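Local atomic coordinates of T cell receptor gamma chain (Monodelphis domestica, PDB entry 7L15), a protein that forms the gamma chain of the marsupial gamma-mu T cell receptor, pairing with a mu chain and probably taking part in antigen recognition. Residues Ile11-Asn16 and Ala21-Lys26; Cys80-Ser85 and Gly93-Ala98; Cys147-Phe152 and Leu201-Gln206; Asn155-Tyr160 and Gly175-Gly180. All coordinates share one frame; numbering follows the deposited sequence.

Contact 1 of 4, residues Ile11-Asn16 and Ala21-Lys26; sequences ISITRN and ASLNCK
Ile13 carries the apolar part of this contact, sending its two branches to different places on 21-26. The methyl CG2 stands anti to the backbone N and meets Ala21 CB at 4.0 Å. CG1 lies anti to the carbonyl carbon (chi1 -56°) and carries CD1 on in an extended chain to Leu23, where Ile13 CD1 and Leu23 CG are 3.9 Å apart. The same methyl comes close to the backbone, with Ile13 CD1 at 3.2 Å from Ser22 O. A beta-branched residue suits this place because it fills two directions at once, whereas the small Ala21 allows the strands to approach. Leu113 and Thr111 of strand 104-116 add to the same buried cluster.

The polar part belongs to Arg15. Its side chain folds back so that the guanidinium lies flat over Ile13, whose CG2 sits 3.5 Å above the plane near its centre. Arg15 NH1 donates to Thr14 O at 2.8 Å in a bent bond (N-H...O 132°), and NE donates to Ser20 O, just before Ala21. Two backbone carbonyls thus fix the rotation of the group, while its hydrocarbon part flanks Ala21 at the border of the core.

The backbones run nearly antiparallel, at 174°, but their axes stay 8.4 Å apart because they belong to different sheets. Strand 12-16 pairs in parallel with 104-116, and 21-26 lies in the opposing sheet: the A' and B strands facing each other across an immunoglobulin V-set sandwich.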
loop_
_atom_site.group_PDB
_atom_site.type_symbol
_atom_site.label_atom_id
_atom_site.label_comp_id
_atom_site.label_asym_id
_atom_site.label_seq_id
_atom_site.Cartn_x
_atom_site.Cartn_y
_atom_site.Cartn_z
ATOM N N ILE B 11 -7.891 -4.166 -9.165
ATOM C CA ILE B 11 -6.617 -3.981 -8.480
ATOM C C ILE B 11 -5.590 -5.020 -8.902
ATOM O O ILE B 11 -4.391 -4.819 -8.703
ATOM C CB ILE B 11 -6.828 -4.000 -6.959
ATOM C CG1 ILE B 11 -7.329 -5.366 -6.516
ATOM C CG2 ILE B 11 -7.861 -2.979 -6.579
ATOM C CD1 ILE B 11 -7.442 -5.494 -5.013
ATOM N N SER B 12 -6.019 -6.132 -9.494
ATOM C CA SER B 12 -5.076 -7.127 -9.976
ATOM C C SER B 12 -5.665 -7.832 -11.186
ATOM O O SER B 12 -6.880 -7.820 -11.414
ATOM C CB SER B 12 -4.715 -8.139 -8.884
ATOM O OG SER B 12 -5.858 -8.889 -8.504
ATOM N N ILE B 13 -4.775 -8.433 -11.974
ATOM C CA ILE B 13 -5.123 -9.274 -13.113
ATOM C C ILE B 13 -4.230 -10.508 -13.045
ATOM O O ILE B 13 -2.998 -10.383 -13.037
ATOM C CB ILE B 13 -4.928 -8.535 -14.454
ATOM C CG1 ILE B 13 -5.720 -7.228 -14.471
ATOM C CG2 ILE B 13 -5.339 -9.410 -15.638
ATOM C CD1 ILE B 13 -5.585 -6.440 -15.764
ATOM N N THR B 14 -4.839 -11.689 -12.969
ATOM C CA THR B 14 -4.106 -12.944 -12.902
ATOM C C THR B 14 -4.246 -13.681 -14.224
ATOM O O THR B 14 -5.338 -13.761 -14.792
ATOM C CB THR B 14 -4.603 -13.837 -11.756
ATOM O OG1 THR B 14 -4.538 -13.117 -10.526
ATOM C CG2 THR B 14 -3.726 -15.073 -11.622
ATOM N N ARG B 15 -3.131 -14.208 -14.721
ATOM C CA ARG B 15 -3.135 -14.855 -16.023
ATOM C C ARG B 15 -2.171 -16.024 -16.001
ATOM O O ARG B 15 -1.266 -16.091 -15.164
ATOM C CB ARG B 15 -2.730 -13.877 -17.136
ATOM C CG ARG B 15 -3.705 -12.735 -17.356
ATOM C CD ARG B 15 -4.961 -13.221 -18.100
ATOM N NE ARG B 15 -5.882 -12.118 -18.354
ATOM C CZ ARG B 15 -6.946 -11.850 -17.608
ATOM N NH1 ARG B 15 -7.230 -12.618 -16.563
ATOM N NH2 ARG B 15 -7.727 -10.820 -17.910
ATOM N N ASN B 16 -2.361 -16.933 -16.952
ATOM C CA ASN B 16 -1.354 -17.924 -17.297
ATOM C C ASN B 16 -0.527 -17.410 -18.468
ATOM O O ASN B 16 -0.865 -16.405 -19.098
ATOM C CB ASN B 16 -2.005 -19.273 -17.629
ATOM C CG ASN B 16 -2.638 -19.926 -16.409
ATOM O OD1 ASN B 16 -3.855 -20.137 -16.357
ATOM N ND2 ASN B 16 -1.808 -20.250 -15.416
ATOM N N ALA B 21 -3.539 -9.176 -21.240
ATOM C CA ALA B 21 -4.127 -8.482 -20.107
ATOM C C ALA B 21 -4.367 -7.034 -20.481
ATOM O O ALA B 21 -3.479 -6.391 -21.045
ATOM C CB ALA B 21 -3.205 -8.574 -18.884
ATOM N N SER B 22 -5.547 -6.520 -20.141
ATOM C CA SER B 22 -5.918 -5.135 -20.394
ATOM C C SER B 22 -6.013 -4.401 -19.067
ATOM O O SER B 22 -6.799 -4.786 -18.194
ATOM C CB SER B 22 -7.249 -5.040 -21.142
ATOM O OG SER B 22 -7.226 -5.852 -22.302
ATOM N N LEU B 23 -5.240 -3.333 -18.931
ATOM C CA LEU B 23 -5.191 -2.554 -17.709
ATOM C C LEU B 23 -5.887 -1.229 -17.956
ATOM O O LEU B 23 -5.699 -0.617 -19.008
ATOM C CB LEU B 23 -3.745 -2.330 -17.255
ATOM C CG LEU B 23 -3.068 -3.558 -16.640
ATOM C CD1 LEU B 23 -2.428 -4.397 -17.690
ATOM C CD2 LEU B 23 -2.050 -3.132 -15.616
ATOM N N ASN B 24 -6.687 -0.795 -16.987
ATOM C CA ASN B 24 -7.523 0.387 -17.125
ATOM C C ASN B 24 -6.943 1.567 -16.358
ATOM O O ASN B 24 -6.408 1.406 -15.258
ATOM C CB ASN B 24 -8.942 0.106 -16.623
ATOM C CG ASN B 24 -9.620 -1.017 -17.380
ATOM O OD1 ASN B 24 -9.323 -1.270 -18.551
ATOM N ND2 ASN B 24 -10.555 -1.690 -16.718
ATOM N N CYS B 25 -7.069 2.754 -16.939
ATOM C CA CYS B 25 -6.700 4.009 -16.281
ATOM C C CYS B 25 -7.800 5.022 -16.586
ATOM O O CYS B 25 -7.883 5.532 -17.708
ATOM C CB CYS B 25 -5.340 4.509 -16.770
ATOM S SG CYS B 25 -4.696 6.001 -15.943
ATOM N N LYS B 26 -8.648 5.302 -15.599
ATOM C CA LYS B 26 -9.606 6.400 -15.687
ATOM C C LYS B 26 -8.922 7.660 -15.164
ATOM O O LYS B 26 -8.631 7.766 -13.969
ATOM C CB LYS B 26 -10.881 6.085 -14.906
#

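Contact 2 of 4, residues Cys80-Ser85 and Gly93-Ala98; sequences CRLIVS and GVYHCA
The Tyr95 ring meets Leu82 and Val84 obliquely, and Gly93 O lies at its edge, in the ring plane, 3.4 Å from Tyr95 CD1. These residues belong to a V-set immunoglobulin sandwich: strand 79-84 is in one sheet, strand 93-101 in the other, and the contact spans the core between them. The sequence from Asp91 to Cys97 has the familiar pattern of the F strand, in which the tyrosine forms a tyrosine corner. Its hydroxyl donates to Asp91 O, four residues earlier, so the ring can be buried with its polar end satisfied; a weak bond from Arg39 NH1 also reaches this oxygen.

Gly93 suits its place because its backbone angles would press any CB against the preceding carbonyl oxygen. Leu82 and Val84 are apolar residues on the same side of their strand and offer methyl groups to the aromatic carbons. The side chains of Leu82 and Tyr95 cross at about a right angle. Further along, Cys97 forms the disulfide with Cys25, and His96, facing the other way, meets Trp53 of the mu chain edge-to-face. With Leu82 CG anti to its own N (chi1 170°), CD2 is brought to 3.8 Å from Tyr95 CD2, while Val84 CG2 stands 4.2 Å from Tyr95 CE2.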
loop_
_atom_site.group_PDB
_atom_site.type_symbol
_atom_site.label_atom_id
_atom_site.label_comp_id
_atom_site.label_asym_id
_atom_site.label_seq_id
_atom_site.Cartn_x
_atom_site.Cartn_y
_atom_site.Cartn_z
ATOM N N CYS B 80 -7.899 5.420 -20.868
ATOM C CA CYS B 80 -6.739 4.813 -21.499
ATOM C C CYS B 80 -6.537 3.396 -20.972
ATOM O O CYS B 80 -6.660 3.141 -19.771
ATOM C CB CYS B 80 -5.484 5.648 -21.254
ATOM S SG CYS B 80 -4.055 5.097 -22.239
ATOM N N ARG B 81 -6.227 2.478 -21.885
ATOM C CA ARG B 81 -6.048 1.069 -21.569
ATOM C C ARG B 81 -4.700 0.591 -22.092
ATOM O O ARG B 81 -4.297 0.945 -23.202
ATOM C CB ARG B 81 -7.180 0.204 -22.168
ATOM C CG ARG B 81 -8.558 0.430 -21.539
ATOM C CD ARG B 81 -9.629 -0.474 -22.161
ATOM N NE ARG B 81 -9.571 -1.849 -21.662
ATOM C CZ ARG B 81 -10.503 -2.414 -20.896
ATOM N NH1 ARG B 81 -10.359 -3.668 -20.485
ATOM N NH2 ARG B 81 -11.579 -1.725 -20.538
ATOM N N LEU B 82 -4.010 -0.216 -21.288
ATOM C CA LEU B 82 -2.743 -0.828 -21.662
ATOM C C LEU B 82 -2.953 -2.320 -21.874
ATOM O O LEU B 82 -3.439 -3.017 -20.975
ATOM C CB LEU B 82 -1.680 -0.591 -20.584
ATOM C CG LEU B 82 -0.361 -1.359 -20.721
ATOM C CD1 LEU B 82 0.446 -0.837 -21.903
ATOM C CD2 LEU B 82 0.458 -1.309 -19.433
ATOM N N ILE B 83 -2.574 -2.817 -23.045
ATOM C CA ILE B 83 -2.640 -4.242 -23.340
ATOM C C ILE B 83 -1.230 -4.800 -23.339
ATOM O O ILE B 83 -0.344 -4.266 -24.018
ATOM C CB ILE B 83 -3.334 -4.525 -24.681
ATOM C CG1 ILE B 83 -4.808 -4.135 -24.605
ATOM C CG2 ILE B 83 -3.181 -6.005 -25.041
ATOM C CD1 ILE B 83 -5.655 -4.730 -25.716
ATOM N N VAL B 84 -1.027 -5.868 -22.568
ATOM C CA VAL B 84 0.240 -6.573 -22.493
ATOM C C VAL B 84 0.002 -7.955 -23.083
ATOM O O VAL B 84 -0.766 -8.753 -22.528
ATOM C CB VAL B 84 0.760 -6.641 -21.052
ATOM C CG1 VAL B 84 2.154 -7.253 -21.005
ATOM C CG2 VAL B 84 0.784 -5.255 -20.466
ATOM N N SER B 85 0.624 -8.229 -24.224
ATOM C CA SER B 85 0.369 -9.462 -24.953
ATOM C C SER B 85 1.354 -10.550 -24.540
ATOM O O SER B 85 2.395 -10.283 -23.927
ATOM C CB SER B 85 0.464 -9.237 -26.467
ATOM O OG SER B 85 -0.301 -8.118 -26.868
ATOM N N GLY B 93 4.220 -7.760 -12.132
ATOM C CA GLY B 93 4.649 -6.582 -11.405
ATOM C C GLY B 93 3.480 -5.620 -11.295
ATOM O O GLY B 93 2.356 -5.940 -11.679
ATOM N N VAL B 94 3.763 -4.435 -10.763
ATOM C CA VAL B 94 2.736 -3.408 -10.612
ATOM C C VAL B 94 2.869 -2.388 -11.732
ATOM O O VAL B 94 3.953 -1.824 -11.956
ATOM C CB VAL B 94 2.813 -2.737 -9.233
ATOM C CG1 VAL B 94 1.618 -1.792 -9.027
ATOM C CG2 VAL B 94 2.848 -3.793 -8.149
ATOM N N TYR B 95 1.763 -2.147 -12.432
ATOM C CA TYR B 95 1.710 -1.239 -13.569
ATOM C C TYR B 95 0.932 0.010 -13.171
ATOM O O TYR B 95 -0.241 -0.075 -12.786
ATOM C CB TYR B 95 1.056 -1.920 -14.767
ATOM C CG TYR B 95 1.875 -3.041 -15.362
ATOM C CD1 TYR B 95 2.138 -4.193 -14.637
ATOM C CD2 TYR B 95 2.381 -2.951 -16.660
ATOM C CE1 TYR B 95 2.883 -5.218 -15.168
ATOM C CE2 TYR B 95 3.145 -3.979 -17.195
ATOM C CZ TYR B 95 3.392 -5.111 -16.433
ATOM O OH TYR B 95 4.136 -6.167 -16.928
ATOM N N HIS B 96 1.582 1.162 -13.270
ATOM C CA HIS B 96 0.992 2.439 -12.903
ATOM C C HIS B 96 0.826 3.288 -14.151
ATOM O O HIS B 96 1.770 3.434 -14.933
ATOM C CB HIS B 96 1.879 3.203 -11.922
ATOM C CG HIS B 96 2.141 2.487 -10.632
ATOM N ND1 HIS B 96 1.405 2.722 -9.494
ATOM C CD2 HIS B 96 3.088 1.585 -10.286
ATOM C CE1 HIS B 96 1.873 1.981 -8.508
ATOM N NE2 HIS B 96 2.887 1.270 -8.966
ATOM N N CYS B 97 -0.349 3.872 -14.324
ATOM C CA CYS B 97 -0.447 4.967 -15.272
ATOM C C CYS B 97 -0.075 6.269 -14.577
ATOM O O CYS B 97 -0.170 6.391 -13.358
ATOM C CB CYS B 97 -1.846 5.066 -15.877
ATOM S SG CYS B 97 -3.183 5.292 -14.710
ATOM N N ALA B 98 0.385 7.237 -15.360
ATOM C CA ALA B 98 0.860 8.481 -14.782
ATOM C C ALA B 98 0.547 9.627 -15.728
ATOM O O ALA B 98 0.313 9.423 -16.925
ATOM C CB ALA B 98 2.359 8.426 -14.497
#

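Contact 3 of 4, residues Cys147-Phe152 and Leu201-Gln206; sequences CLLEDF and LTYFYQ
Cys147-Glu150 and Leu201-Gln206 run in nearly the same direction, 21° apart, with axes 10.3 Å from each other, as expected of strands in two facing sheets. Cys147 lies over one face of Tyr203: its CB is 3.9 Å from the ring centroid, toward the rim, while SG approaches obliquely and comes to 3.5 Å from Tyr203 CZ. With SG anti to the backbone N (chi1 -178°), the sulfur is carried toward the hydroxyl end of the ring. In most C1-set domains the cysteine of this strand is disulfide-bonded to one on the F strand; here Tyr203 probably occupies that F-strand place, and its ring packs directly on the cysteine side chain.

Leu149 comes from the opposite direction and meets Tyr203 at the hydroxyl end, with Leu149 CD1 at 3.4 Å from Tyr203 OH. Its other methyl sits over the centre of Tyr205, CD2 being 4.2 Å from that centroid in a CH-pi contact. A water donates to Cys147 O at 3.1 Å and adjoins Tyr203 OH, though the latter distance is doubtfully short.

Phe129 of strand 126-130 and Trp161 of strand 158-163 meet Tyr203 edge-to-face, and Thr159 and Pro127 from these same strands pack against Leu149, closing the core around Tyr203 and Leu149.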
loop_
_atom_site.group_PDB
_atom_site.type_symbol
_atom_site.label_atom_id
_atom_site.label_comp_id
_atom_site.label_asym_id
_atom_site.label_seq_id
_atom_site.Cartn_x
_atom_site.Cartn_y
_atom_site.Cartn_z
ATOM N N CYS B 147 -12.922 -6.668 10.751
ATOM C CA CYS B 147 -13.337 -7.472 9.613
ATOM C C CYS B 147 -12.207 -8.394 9.181
ATOM O O CYS B 147 -11.142 -7.924 8.764
ATOM C CB CYS B 147 -13.788 -6.635 8.422
ATOM S SG CYS B 147 -14.338 -7.805 7.127
ATOM N N LEU B 148 -12.472 -9.696 9.235
ATOM C CA LEU B 148 -11.599 -10.719 8.675
ATOM C C LEU B 148 -12.103 -11.096 7.280
ATOM O O LEU B 148 -13.275 -11.442 7.105
ATOM C CB LEU B 148 -11.567 -11.944 9.588
ATOM C CG LEU B 148 -11.005 -13.253 9.010
ATOM C CD1 LEU B 148 -9.512 -13.127 8.716
ATOM C CD2 LEU B 148 -11.244 -14.396 9.969
ATOM N N LEU B 149 -11.233 -11.011 6.292
ATOM C CA LEU B 149 -11.537 -11.486 4.946
ATOM C C LEU B 149 -10.770 -12.781 4.733
ATOM O O LEU B 149 -9.545 -12.797 4.865
ATOM C CB LEU B 149 -11.127 -10.454 3.902
ATOM C CG LEU B 149 -11.851 -9.111 3.906
ATOM C CD1 LEU B 149 -11.228 -8.251 2.848
ATOM C CD2 LEU B 149 -13.347 -9.321 3.604
ATOM N N GLU B 150 -11.458 -13.866 4.398
ATOM C CA GLU B 150 -10.697 -15.100 4.287
ATOM C C GLU B 150 -10.904 -15.806 2.961
ATOM O O GLU B 150 -11.863 -15.561 2.220
ATOM C CB GLU B 150 -10.989 -16.076 5.433
ATOM C CG GLU B 150 -12.409 -16.250 5.824
ATOM C CD GLU B 150 -12.539 -17.236 6.976
ATOM O OE1 GLU B 150 -11.605 -17.305 7.811
ATOM O OE2 GLU B 150 -13.563 -17.953 7.031
ATOM N N ASP B 151 -9.932 -16.673 2.682
ATOM C CA ASP B 151 -10.000 -17.659 1.612
ATOM C C ASP B 151 -10.142 -17.011 0.240
ATOM O O ASP B 151 -10.939 -17.455 -0.591
ATOM C CB ASP B 151 -11.134 -18.652 1.862
ATOM C CG ASP B 151 -10.959 -19.922 1.066
ATOM O OD1 ASP B 151 -9.795 -20.338 0.919
ATOM O OD2 ASP B 151 -11.963 -20.500 0.589
ATOM N N PHE B 152 -9.359 -15.959 -0.021
ATOM C CA PHE B 152 -9.376 -15.347 -1.344
ATOM C C PHE B 152 -8.106 -15.688 -2.116
ATOM O O PHE B 152 -7.103 -16.143 -1.556
ATOM C CB PHE B 152 -9.609 -13.817 -1.292
ATOM C CG PHE B 152 -8.648 -13.040 -0.404
ATOM C CD1 PHE B 152 -7.414 -12.637 -0.871
ATOM C CD2 PHE B 152 -9.024 -12.659 0.878
ATOM C CE1 PHE B 152 -6.543 -11.893 -0.064
ATOM C CE2 PHE B 152 -8.163 -11.910 1.700
ATOM C CZ PHE B 152 -6.922 -11.539 1.235
ATOM N N LEU B 201 -21.183 3.532 10.030
ATOM C CA LEU B 201 -19.934 3.261 9.336
ATOM C C LEU B 201 -20.205 2.442 8.083
ATOM O O LEU B 201 -21.177 1.685 8.020
ATOM C CB LEU B 201 -18.974 2.499 10.237
ATOM C CG LEU B 201 -18.632 3.181 11.557
ATOM C CD1 LEU B 201 -17.613 2.338 12.297
ATOM C CD2 LEU B 201 -18.109 4.588 11.329
ATOM N N THR B 202 -19.336 2.588 7.084
ATOM C CA THR B 202 -19.355 1.707 5.927
ATOM C C THR B 202 -17.979 1.075 5.730
ATOM O O THR B 202 -16.947 1.739 5.856
ATOM C CB THR B 202 -19.810 2.445 4.663
ATOM O OG1 THR B 202 -21.094 3.039 4.897
ATOM C CG2 THR B 202 -19.955 1.460 3.526
ATOM N N TYR B 203 -17.977 -0.223 5.458
ATOM C CA TYR B 203 -16.774 -1.000 5.210
ATOM C C TYR B 203 -16.764 -1.436 3.751
ATOM O O TYR B 203 -17.769 -1.959 3.249
ATOM C CB TYR B 203 -16.720 -2.216 6.142
ATOM C CG TYR B 203 -15.622 -3.211 5.807
ATOM C CD1 TYR B 203 -14.331 -3.038 6.290
ATOM C CD2 TYR B 203 -15.883 -4.317 4.997
ATOM C CE1 TYR B 203 -13.323 -3.950 5.983
ATOM C CE2 TYR B 203 -14.882 -5.233 4.669
ATOM C CZ TYR B 203 -13.611 -5.049 5.170
ATOM O OH TYR B 203 -12.631 -5.963 4.854
ATOM N N PHE B 204 -15.634 -1.228 3.075
ATOM C CA PHE B 204 -15.485 -1.538 1.655
ATOM C C PHE B 204 -14.330 -2.497 1.418
ATOM O O PHE B 204 -13.293 -2.406 2.078
ATOM C CB PHE B 204 -15.175 -0.299 0.829
ATOM C CG PHE B 204 -16.182 0.781 0.935
ATOM C CD1 PHE B 204 -16.031 1.793 1.857
ATOM C CD2 PHE B 204 -17.264 0.817 0.072
ATOM C CE1 PHE B 204 -16.962 2.820 1.933
ATOM C CE2 PHE B 204 -18.193 1.843 0.145
ATOM C CZ PHE B 204 -18.040 2.840 1.074
ATOM N N TYR B 205 -14.466 -3.358 0.408
ATOM C CA TYR B 205 -13.293 -4.061 -0.094
ATOM C C TYR B 205 -13.388 -4.273 -1.601
ATOM O O TYR B 205 -14.476 -4.359 -2.172
ATOM C CB TYR B 205 -13.057 -5.406 0.636
ATOM C CG TYR B 205 -14.133 -6.455 0.482
ATOM C CD1 TYR B 205 -15.234 -6.479 1.327
ATOM C CD2 TYR B 205 -14.030 -7.447 -0.495
ATOM C CE1 TYR B 205 -16.212 -7.461 1.191
ATOM C CE2 TYR B 205 -14.984 -8.422 -0.633
ATOM C CZ TYR B 205 -16.079 -8.426 0.200
ATOM O OH TYR B 205 -17.021 -9.413 0.026
ATOM N N GLN B 206 -12.220 -4.343 -2.236
ATOM C CA GLN B 206 -12.083 -4.639 -3.652
ATOM C C GLN B 206 -11.204 -5.869 -3.831
ATOM O O GLN B 206 -10.258 -6.102 -3.068
ATOM C CB GLN B 206 -11.459 -3.469 -4.437
ATOM C CG GLN B 206 -12.309 -2.219 -4.490
ATOM C CD GLN B 206 -11.519 -1.023 -4.983
ATOM O OE1 GLN B 206 -10.778 -1.123 -5.951
ATOM N NE2 GLN B 206 -11.657 0.107 -4.302
HETATM O O HOH W 1 -10.610 -6.283 6.235
#

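Contact 4 of 4, residues Asn155-Tyr160 and Gly175-Gly180; sequences NVVKTY and GPITGG
Ile177 reaches across to Asn155 and Val157 because CG1 lies anti to its carbonyl carbon (chi1 -61°) and the chain then runs out straight (chi2 -175°), so that CD1 points into 155-157. Val157 answers with CG1 set between its own N and carbonyl carbon (chi1 71°), and the two side chains cross obliquely, Ile177 CD1 lying 3.8 Å from Val157 CG1. The same methyl is 3.4 Å from Asn155 O, a packing contact with a carbonyl. The other branch meets the side chain of Asn155, with Ile177 CG2 4.0 Å from Asn155 CB.

Thus the two branches of Ile177 serve different residues of the loop leading into strand 158-163, and Val157 offers it a single methyl, CG1, while its other methyl points elsewhere. Tyr184 and Gln186 of strand 183-193 touch Ile177 as well, and Leu149 and Phe152 pack on Val157, tying this edge of the C1-set domain to its core.

All partners across the contact are aliphatic carbons apart from one carbonyl oxygen. Its hold therefore comes from shape and dispersion, and from burying methyls at a partly exposed border, with no directional bond to fix one exact geometry.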
loop_
_atom_site.group_PDB
_atom_site.type_symbol
_atom_site.label_atom_id
_atom_site.label_comp_id
_atom_site.label_asym_id
_atom_site.label_seq_id
_atom_site.Cartn_x
_atom_site.Cartn_y
_atom_site.Cartn_z
ATOM N N ASN B 155 -3.564 -13.050 -3.787
ATOM C CA ASN B 155 -3.210 -12.398 -2.521
ATOM C C ASN B 155 -3.164 -10.873 -2.617
ATOM O O ASN B 155 -2.235 -10.247 -2.110
ATOM C CB ASN B 155 -1.871 -12.945 -2.028
ATOM C CG ASN B 155 -0.722 -12.661 -2.993
ATOM O OD1 ASN B 155 -0.928 -12.453 -4.182
ATOM N ND2 ASN B 155 0.510 -12.660 -2.469
ATOM N N VAL B 156 -4.139 -10.263 -3.279
ATOM C CA VAL B 156 -4.213 -8.819 -3.442
ATOM C C VAL B 156 -5.618 -8.396 -3.047
ATOM O O VAL B 156 -6.600 -8.967 -3.534
ATOM C CB VAL B 156 -3.903 -8.385 -4.892
ATOM C CG1 VAL B 156 -3.965 -6.882 -5.014
ATOM C CG2 VAL B 156 -2.545 -8.891 -5.346
ATOM N N VAL B 157 -5.722 -7.392 -2.178
ATOM C CA VAL B 157 -7.022 -6.937 -1.710
ATOM C C VAL B 157 -6.843 -5.533 -1.161
ATOM O O VAL B 157 -5.753 -5.155 -0.721
ATOM C CB VAL B 157 -7.608 -7.915 -0.657
ATOM C CG1 VAL B 157 -6.829 -7.809 0.651
ATOM C CG2 VAL B 157 -9.115 -7.675 -0.430
ATOM N N LYS B 158 -7.913 -4.748 -1.217
ATOM C CA LYS B 158 -7.930 -3.370 -0.751
ATOM C C LYS B 158 -9.178 -3.191 0.103
ATOM O O LYS B 158 -10.274 -3.571 -0.320
ATOM C CB LYS B 158 -7.925 -2.404 -1.941
ATOM C CG LYS B 158 -8.059 -0.929 -1.590
ATOM C CD LYS B 158 -7.920 -0.047 -2.841
ATOM C CE LYS B 158 -8.022 1.451 -2.521
ATOM N NZ LYS B 158 -8.077 2.274 -3.771
ATOM N N THR B 159 -9.006 -2.668 1.315
ATOM C CA THR B 159 -10.100 -2.514 2.264
ATOM C C THR B 159 -10.014 -1.130 2.889
ATOM O O THR B 159 -8.921 -0.588 3.065
ATOM C CB THR B 159 -10.068 -3.573 3.378
ATOM O OG1 THR B 159 -8.934 -3.345 4.218
ATOM C CG2 THR B 159 -9.975 -4.972 2.809
ATOM N N TYR B 160 -11.173 -0.555 3.216
ATOM C CA TYR B 160 -11.195 0.754 3.849
ATOM C C TYR B 160 -12.509 0.936 4.608
ATOM O O TYR B 160 -13.534 0.328 4.285
ATOM C CB TYR B 160 -10.957 1.895 2.836
ATOM C CG TYR B 160 -11.617 1.748 1.458
ATOM C CD1 TYR B 160 -11.141 0.827 0.537
ATOM C CD2 TYR B 160 -12.684 2.558 1.074
ATOM C CE1 TYR B 160 -11.721 0.678 -0.717
ATOM C CE2 TYR B 160 -13.276 2.429 -0.204
ATOM C CZ TYR B 160 -12.780 1.481 -1.090
ATOM O OH TYR B 160 -13.321 1.296 -2.349
ATOM N N GLY B 175 -3.710 -5.832 9.052
ATOM C CA GLY B 175 -2.725 -6.887 9.160
ATOM C C GLY B 175 -2.151 -7.258 7.808
ATOM O O GLY B 175 -2.623 -6.836 6.752
ATOM N N PRO B 176 -1.109 -8.078 7.827
ATOM C CA PRO B 176 -0.514 -8.532 6.570
ATOM C C PRO B 176 -1.465 -9.480 5.856
ATOM O O PRO B 176 -2.375 -10.050 6.454
ATOM C CB PRO B 176 0.748 -9.264 7.033
ATOM C CG PRO B 176 0.300 -9.923 8.337
ATOM C CD PRO B 176 -0.658 -8.898 8.971
ATOM N N ILE B 177 -1.244 -9.651 4.561
ATOM C CA ILE B 177 -1.959 -10.687 3.828
ATOM C C ILE B 177 -1.234 -12.002 4.071
ATOM O O ILE B 177 -0.055 -12.140 3.741
ATOM C CB ILE B 177 -2.044 -10.358 2.336
ATOM C CG1 ILE B 177 -2.812 -9.043 2.158
ATOM C CG2 ILE B 177 -2.717 -11.495 1.592
ATOM C CD1 ILE B 177 -3.085 -8.633 0.730
ATOM N N THR B 178 -1.928 -12.963 4.663
ATOM C CA THR B 178 -1.316 -14.207 5.101
ATOM C C THR B 178 -1.932 -15.385 4.364
ATOM O O THR B 178 -3.120 -15.384 4.030
ATOM C CB THR B 178 -1.486 -14.410 6.602
ATOM O OG1 THR B 178 -2.856 -14.723 6.881
ATOM C CG2 THR B 178 -1.105 -13.144 7.350
ATOM N N GLY B 179 -1.122 -16.390 4.117
ATOM C CA GLY B 179 -1.607 -17.576 3.462
ATOM C C GLY B 179 -0.597 -18.067 2.466
ATOM O O GLY B 179 0.588 -17.734 2.539
ATOM N N GLY B 180 -1.085 -18.881 1.545
ATOM C CA GLY B 180 -0.239 -19.472 0.528
ATOM C C GLY B 180 -1.097 -20.326 -0.371
ATOM O O GLY B 180 -2.303 -20.492 -0.146
#

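Contacts 1 and 2 come first along the chain and lie in the V-set domain, their centres 7 Å apart; contacts 3 and 4 follow in the C1-set domain, 10 Å apart. Strands 21-28 and 79-84 are neighbours in one sheet, and the Cys25-Cys97 disulfide joins contact 1 to contact 2. In the second domain strands 158-163 and 201-206 pair, and contact 4 falls within the span enclosed by contact 3. One place where the domains touch is Ile11 CD1, 3.6 Å from Val157 CA, although contacts 1 and 4 are centred about 18 Å apart. Each domain thus has its own two-sheet core, and the two touch near Ile11, Val156 and Val157.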